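Local coordinates for cellobiose 2-epimerase (Spirochaeta thermophila DSM 6192, PDB 5ZIG), which probably catalyses the reversible epimerization of cellobiose to 4-O-beta-D-glucopyranosyl-D-mannose, at residues F251-V265 with F277-A291. Residues are numbered along the deposited sequence; the frame is centred on the assembly and turned at random.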
# COMPACT_ATOMS: atom_id res chain seq x y z
N PHE A 251 2.44 -4.18 -12.94
CA PHE A 251 3.25 -5.25 -12.36
C PHE A 251 3.31 -5.14 -10.85
O PHE A 251 3.21 -6.14 -10.14
CB PHE A 251 4.66 -5.23 -12.97
CG PHE A 251 4.67 -5.44 -14.45
CD1 PHE A 251 4.74 -6.72 -14.99
CD2 PHE A 251 4.56 -4.36 -15.31
CE1 PHE A 251 4.71 -6.91 -16.36
CE2 PHE A 251 4.54 -4.55 -16.68
CZ PHE A 251 4.61 -5.82 -17.21
N GLY A 252 3.45 -3.91 -10.33
CA GLY A 252 3.44 -3.71 -8.89
C GLY A 252 2.13 -4.11 -8.23
O GLY A 252 2.13 -4.67 -7.13
N HIS A 253 1.00 -3.81 -8.88
CA HIS A 253 -0.28 -4.18 -8.27
C HIS A 253 -0.48 -5.69 -8.31
O HIS A 253 -1.04 -6.27 -7.37
CB HIS A 253 -1.44 -3.45 -8.96
CG HIS A 253 -1.67 -2.07 -8.42
ND1 HIS A 253 -1.51 -0.94 -9.20
CD2 HIS A 253 -2.01 -1.64 -7.19
CE1 HIS A 253 -1.75 0.13 -8.46
NE2 HIS A 253 -2.05 -0.26 -7.24
N ASP A 254 -0.03 -6.34 -9.38
CA ASP A 254 -0.08 -7.80 -9.43
C ASP A 254 0.65 -8.40 -8.24
O ASP A 254 0.06 -9.14 -7.45
CB ASP A 254 0.52 -8.32 -10.74
CG ASP A 254 -0.41 -8.21 -11.92
OD1 ASP A 254 -1.50 -7.60 -11.81
OD2 ASP A 254 -0.05 -8.71 -12.99
N ILE A 255 1.93 -8.05 -8.08
CA ILE A 255 2.72 -8.64 -7.01
C ILE A 255 2.16 -8.21 -5.65
O ILE A 255 1.96 -9.05 -4.77
CB ILE A 255 4.24 -8.32 -7.17
CG1 ILE A 255 5.13 -9.08 -6.17
CG2 ILE A 255 4.62 -6.87 -6.99
CD1 ILE A 255 5.02 -10.55 -6.23
N GLU A 256 1.80 -6.92 -5.51
CA GLU A 256 1.22 -6.47 -4.24
C GLU A 256 -0.01 -7.30 -3.86
O GLU A 256 -0.16 -7.71 -2.70
CB GLU A 256 0.87 -4.99 -4.31
CG GLU A 256 0.79 -4.29 -2.95
CD GLU A 256 0.31 -2.85 -3.06
OE1 GLU A 256 -0.00 -2.40 -4.17
OE2 GLU A 256 0.24 -2.17 -2.02
N ALA A 257 -0.87 -7.61 -4.83
CA ALA A 257 -2.12 -8.28 -4.47
C ALA A 257 -1.86 -9.68 -3.93
O ALA A 257 -2.55 -10.12 -3.00
CB ALA A 257 -3.07 -8.32 -5.65
N THR A 258 -0.85 -10.38 -4.46
CA THR A 258 -0.63 -11.76 -4.03
C THR A 258 -0.41 -11.83 -2.52
O THR A 258 -0.99 -12.69 -1.85
CB THR A 258 0.56 -12.39 -4.76
OG1 THR A 258 1.75 -11.68 -4.41
CG2 THR A 258 0.34 -12.33 -6.27
N TRP A 259 0.38 -10.91 -1.96
CA TRP A 259 0.60 -11.05 -0.54
C TRP A 259 -0.50 -10.41 0.30
O TRP A 259 -0.84 -10.96 1.35
CB TRP A 259 1.98 -10.55 -0.13
CG TRP A 259 2.27 -9.09 -0.14
CD1 TRP A 259 2.73 -8.35 -1.19
CD2 TRP A 259 2.26 -8.22 0.99
NE1 TRP A 259 2.96 -7.06 -0.79
CE2 TRP A 259 2.69 -6.96 0.55
CE3 TRP A 259 1.94 -8.39 2.35
CZ2 TRP A 259 2.77 -5.85 1.40
CZ3 TRP A 259 2.03 -7.31 3.19
CH2 TRP A 259 2.44 -6.05 2.71
N LEU A 260 -1.08 -9.28 -0.14
CA LEU A 260 -2.27 -8.75 0.54
C LEU A 260 -3.42 -9.75 0.50
O LEU A 260 -4.13 -9.93 1.50
CB LEU A 260 -2.71 -7.41 -0.06
CG LEU A 260 -1.86 -6.23 0.42
CD1 LEU A 260 -2.23 -4.97 -0.31
CD2 LEU A 260 -2.00 -6.08 1.93
N LEU A 261 -3.60 -10.43 -0.63
CA LEU A 261 -4.64 -11.45 -0.72
C LEU A 261 -4.33 -12.58 0.25
O LEU A 261 -5.23 -13.06 0.96
CB LEU A 261 -4.75 -11.98 -2.14
CG LEU A 261 -5.71 -11.33 -3.15
CD1 LEU A 261 -5.54 -9.85 -3.24
CD2 LEU A 261 -5.49 -11.97 -4.50
N THR A 262 -3.07 -13.02 0.29
CA THR A 262 -2.64 -14.04 1.24
C THR A 262 -2.96 -13.65 2.68
O THR A 262 -3.53 -14.44 3.42
CB THR A 262 -1.12 -14.32 1.09
OG1 THR A 262 -0.85 -14.97 -0.17
CG2 THR A 262 -0.63 -15.16 2.24
N GLU A 263 -2.66 -12.40 3.06
CA GLU A 263 -2.96 -11.98 4.44
C GLU A 263 -4.43 -12.17 4.79
O GLU A 263 -4.77 -12.68 5.86
CB GLU A 263 -2.59 -10.51 4.65
CG GLU A 263 -2.62 -10.10 6.09
CD GLU A 263 -2.72 -8.61 6.26
OE1 GLU A 263 -3.05 -7.90 5.29
OE2 GLU A 263 -2.42 -8.14 7.37
N SER A 264 -5.32 -11.76 3.88
CA SER A 264 -6.75 -11.82 4.19
C SER A 264 -7.25 -13.26 4.29
O SER A 264 -8.02 -13.60 5.20
CB SER A 264 -7.54 -11.04 3.14
OG SER A 264 -7.28 -11.54 1.84
N VAL A 265 -6.82 -14.13 3.36
CA VAL A 265 -7.27 -15.52 3.36
C VAL A 265 -6.62 -16.30 4.51
O VAL A 265 -7.21 -17.27 5.03
CB VAL A 265 -7.04 -16.18 1.99
CG1 VAL A 265 -7.37 -17.70 2.00
CG2 VAL A 265 -7.87 -15.51 0.94
N PHE A 277 -6.82 -21.41 -3.07
CA PHE A 277 -6.11 -20.14 -3.04
C PHE A 277 -4.68 -20.28 -3.58
O PHE A 277 -4.24 -19.48 -4.42
CB PHE A 277 -6.08 -19.56 -1.62
CG PHE A 277 -5.31 -18.27 -1.54
CD1 PHE A 277 -5.87 -17.09 -1.99
CD2 PHE A 277 -4.00 -18.26 -1.08
CE1 PHE A 277 -5.14 -15.90 -1.96
CE2 PHE A 277 -3.27 -17.08 -1.04
CZ PHE A 277 -3.84 -15.89 -1.48
N LEU A 278 -3.95 -21.30 -3.12
CA LEU A 278 -2.63 -21.56 -3.68
C LEU A 278 -2.69 -21.70 -5.19
O LEU A 278 -1.97 -21.01 -5.92
CB LEU A 278 -2.02 -22.81 -3.04
CG LEU A 278 -1.75 -22.72 -1.54
CD1 LEU A 278 -1.14 -24.02 -1.05
CD2 LEU A 278 -0.82 -21.57 -1.19
N SER A 279 -3.58 -22.58 -5.69
CA SER A 279 -3.68 -22.78 -7.13
C SER A 279 -4.03 -21.49 -7.86
O SER A 279 -3.53 -21.23 -8.96
CB SER A 279 -4.72 -23.86 -7.45
OG SER A 279 -4.40 -25.04 -6.75
N TRP A 280 -4.88 -20.67 -7.26
CA TRP A 280 -5.25 -19.39 -7.86
C TRP A 280 -4.04 -18.46 -7.96
O TRP A 280 -3.75 -17.91 -9.02
CB TRP A 280 -6.35 -18.75 -7.02
CG TRP A 280 -6.70 -17.35 -7.39
CD1 TRP A 280 -6.59 -16.77 -8.60
CD2 TRP A 280 -7.24 -16.34 -6.51
NE1 TRP A 280 -7.02 -15.46 -8.55
CE2 TRP A 280 -7.43 -15.18 -7.27
CE3 TRP A 280 -7.60 -16.33 -5.15
CZ2 TRP A 280 -7.97 -14.00 -6.73
CZ3 TRP A 280 -8.13 -15.15 -4.61
CH2 TRP A 280 -8.31 -14.01 -5.40
N ILE A 281 -3.34 -18.27 -6.84
CA ILE A 281 -2.36 -17.20 -6.75
C ILE A 281 -1.04 -17.60 -7.42
O ILE A 281 -0.31 -16.73 -7.91
CB ILE A 281 -2.20 -16.83 -5.26
CG1 ILE A 281 -3.26 -15.80 -4.88
CG2 ILE A 281 -0.80 -16.31 -4.94
CD1 ILE A 281 -3.12 -14.49 -5.61
N ARG A 282 -0.73 -18.90 -7.47
CA ARG A 282 0.57 -19.34 -7.98
C ARG A 282 0.88 -18.82 -9.38
O ARG A 282 1.98 -18.27 -9.58
CB ARG A 282 0.65 -20.87 -7.92
CG ARG A 282 2.09 -21.41 -7.77
CD ARG A 282 2.21 -22.85 -8.22
NE ARG A 282 2.43 -23.76 -7.10
CZ ARG A 282 3.62 -24.23 -6.73
NH1 ARG A 282 4.72 -23.88 -7.39
NH2 ARG A 282 3.71 -25.05 -5.69
N PRO A 283 -0.01 -18.93 -10.37
CA PRO A 283 0.35 -18.43 -11.70
C PRO A 283 0.54 -16.92 -11.75
O PRO A 283 1.30 -16.45 -12.60
CB PRO A 283 -0.83 -18.88 -12.57
CG PRO A 283 -1.93 -19.06 -11.63
CD PRO A 283 -1.33 -19.59 -10.39
N VAL A 284 -0.13 -16.15 -10.89
CA VAL A 284 0.15 -14.72 -10.81
C VAL A 284 1.59 -14.50 -10.35
O VAL A 284 2.32 -13.67 -10.90
CB VAL A 284 -0.87 -14.03 -9.87
CG1 VAL A 284 -0.54 -12.55 -9.67
CG2 VAL A 284 -2.27 -14.18 -10.42
N MET A 285 2.02 -15.28 -9.36
CA MET A 285 3.39 -15.19 -8.86
C MET A 285 4.40 -15.64 -9.91
O MET A 285 5.45 -15.00 -10.08
CB MET A 285 3.54 -16.03 -7.60
CG MET A 285 3.24 -15.31 -6.31
SD MET A 285 4.17 -13.77 -6.17
CE MET A 285 5.83 -14.28 -6.62
N GLU A 286 4.11 -16.75 -10.61
CA GLU A 286 4.99 -17.23 -11.66
C GLU A 286 5.12 -16.22 -12.80
O GLU A 286 6.21 -16.03 -13.35
CB GLU A 286 4.49 -18.58 -12.19
CG GLU A 286 4.91 -19.74 -11.33
CD GLU A 286 3.93 -20.91 -11.35
OE1 GLU A 286 2.75 -20.74 -11.76
OE2 GLU A 286 4.35 -22.01 -10.92
N GLU A 287 4.01 -15.57 -13.17
CA GLU A 287 4.06 -14.48 -14.15
C GLU A 287 5.01 -13.37 -13.71
O GLU A 287 5.69 -12.76 -14.54
CB GLU A 287 2.66 -13.91 -14.37
CG GLU A 287 1.71 -14.82 -15.10
CD GLU A 287 1.64 -14.49 -16.56
OE1 GLU A 287 2.67 -14.05 -17.12
OE2 GLU A 287 0.54 -14.67 -17.15
N THR A 288 5.02 -13.06 -12.41
CA THR A 288 5.84 -11.96 -11.90
C THR A 288 7.32 -12.32 -11.88
O THR A 288 8.17 -11.49 -12.18
CB THR A 288 5.36 -11.58 -10.50
OG1 THR A 288 4.02 -11.09 -10.56
CG2 THR A 288 6.27 -10.51 -9.87
N ALA A 289 7.63 -13.58 -11.52
CA ALA A 289 9.01 -14.03 -11.47
C ALA A 289 9.60 -14.17 -12.86
O ALA A 289 10.82 -14.01 -13.03
CB ALA A 289 9.08 -15.36 -10.72
N ARG A 290 8.78 -14.49 -13.86
CA ARG A 290 9.26 -14.50 -15.23
C ARG A 290 9.41 -13.09 -15.78
O ARG A 290 10.34 -12.83 -16.56
CB ARG A 290 8.32 -15.33 -16.12
CG ARG A 290 8.50 -16.85 -15.98
CD ARG A 290 7.64 -17.62 -16.99
NE ARG A 290 6.22 -17.27 -16.91
CZ ARG A 290 5.27 -18.03 -16.37
NH1 ARG A 290 5.58 -19.21 -15.85
NH2 ARG A 290 4.02 -17.61 -16.34
N ALA A 291 8.53 -12.16 -15.39
CA ALA A 291 8.70 -10.77 -15.80
C ALA A 291 9.96 -10.15 -15.21
O ALA A 291 10.59 -9.32 -15.86
CB ALA A 291 7.46 -9.95 -15.40
O HOH W 1 3.96 -8.46 -11.59
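Phe277 lies with its ring against Leu261, Thr262 and Val265, and apolar contacts of this kind carry most of the interface. Val265 sits over one face of the ring and Ile281, of the ring's own helix, over the other, both toward the rim; Leu261 CB meets the edge, 3.9 Å from CE1. With CG turned anti to the backbone N (chi1 178°), the ring reaches across to the facing helix. Farther along, Leu261 CD2 touches both Trp280 CH2, at 3.6 Å, and Ile281 CD1. At the middle, Thr258 lays its methyl CG2 against Val284 CG1 (3.5 Å) as the two side chains pass in opposite senses. Met285, bent at chi2 and chi3, brings SD beside both Ile255 CD1 and Thr258 OG1.

The hydroxyls of Thr258 and Thr262 turn back to carbonyls of their own helix. Thr258 OG1 donates to Ile255 O (2.7 Å), in the carbonyl plane on a lone pair. Thr262 OG1, at the Phe277 edge, donates to Thr258 O and also bonds Asn327 of helix 315-332. No direct hydrogen bond crosses; instead a water donates to Phe251 O (2.8 Å) and bonds Thr288 OG1.

The axes of 251-265 and 277-291 run roughly antiparallel, at 142°, and approach to 9.6 Å; joined by a short connection, the two helices form a helical hairpin, consistent with the (alpha/alpha)6 barrel of the N-acylglucosamine 2-epimerase family.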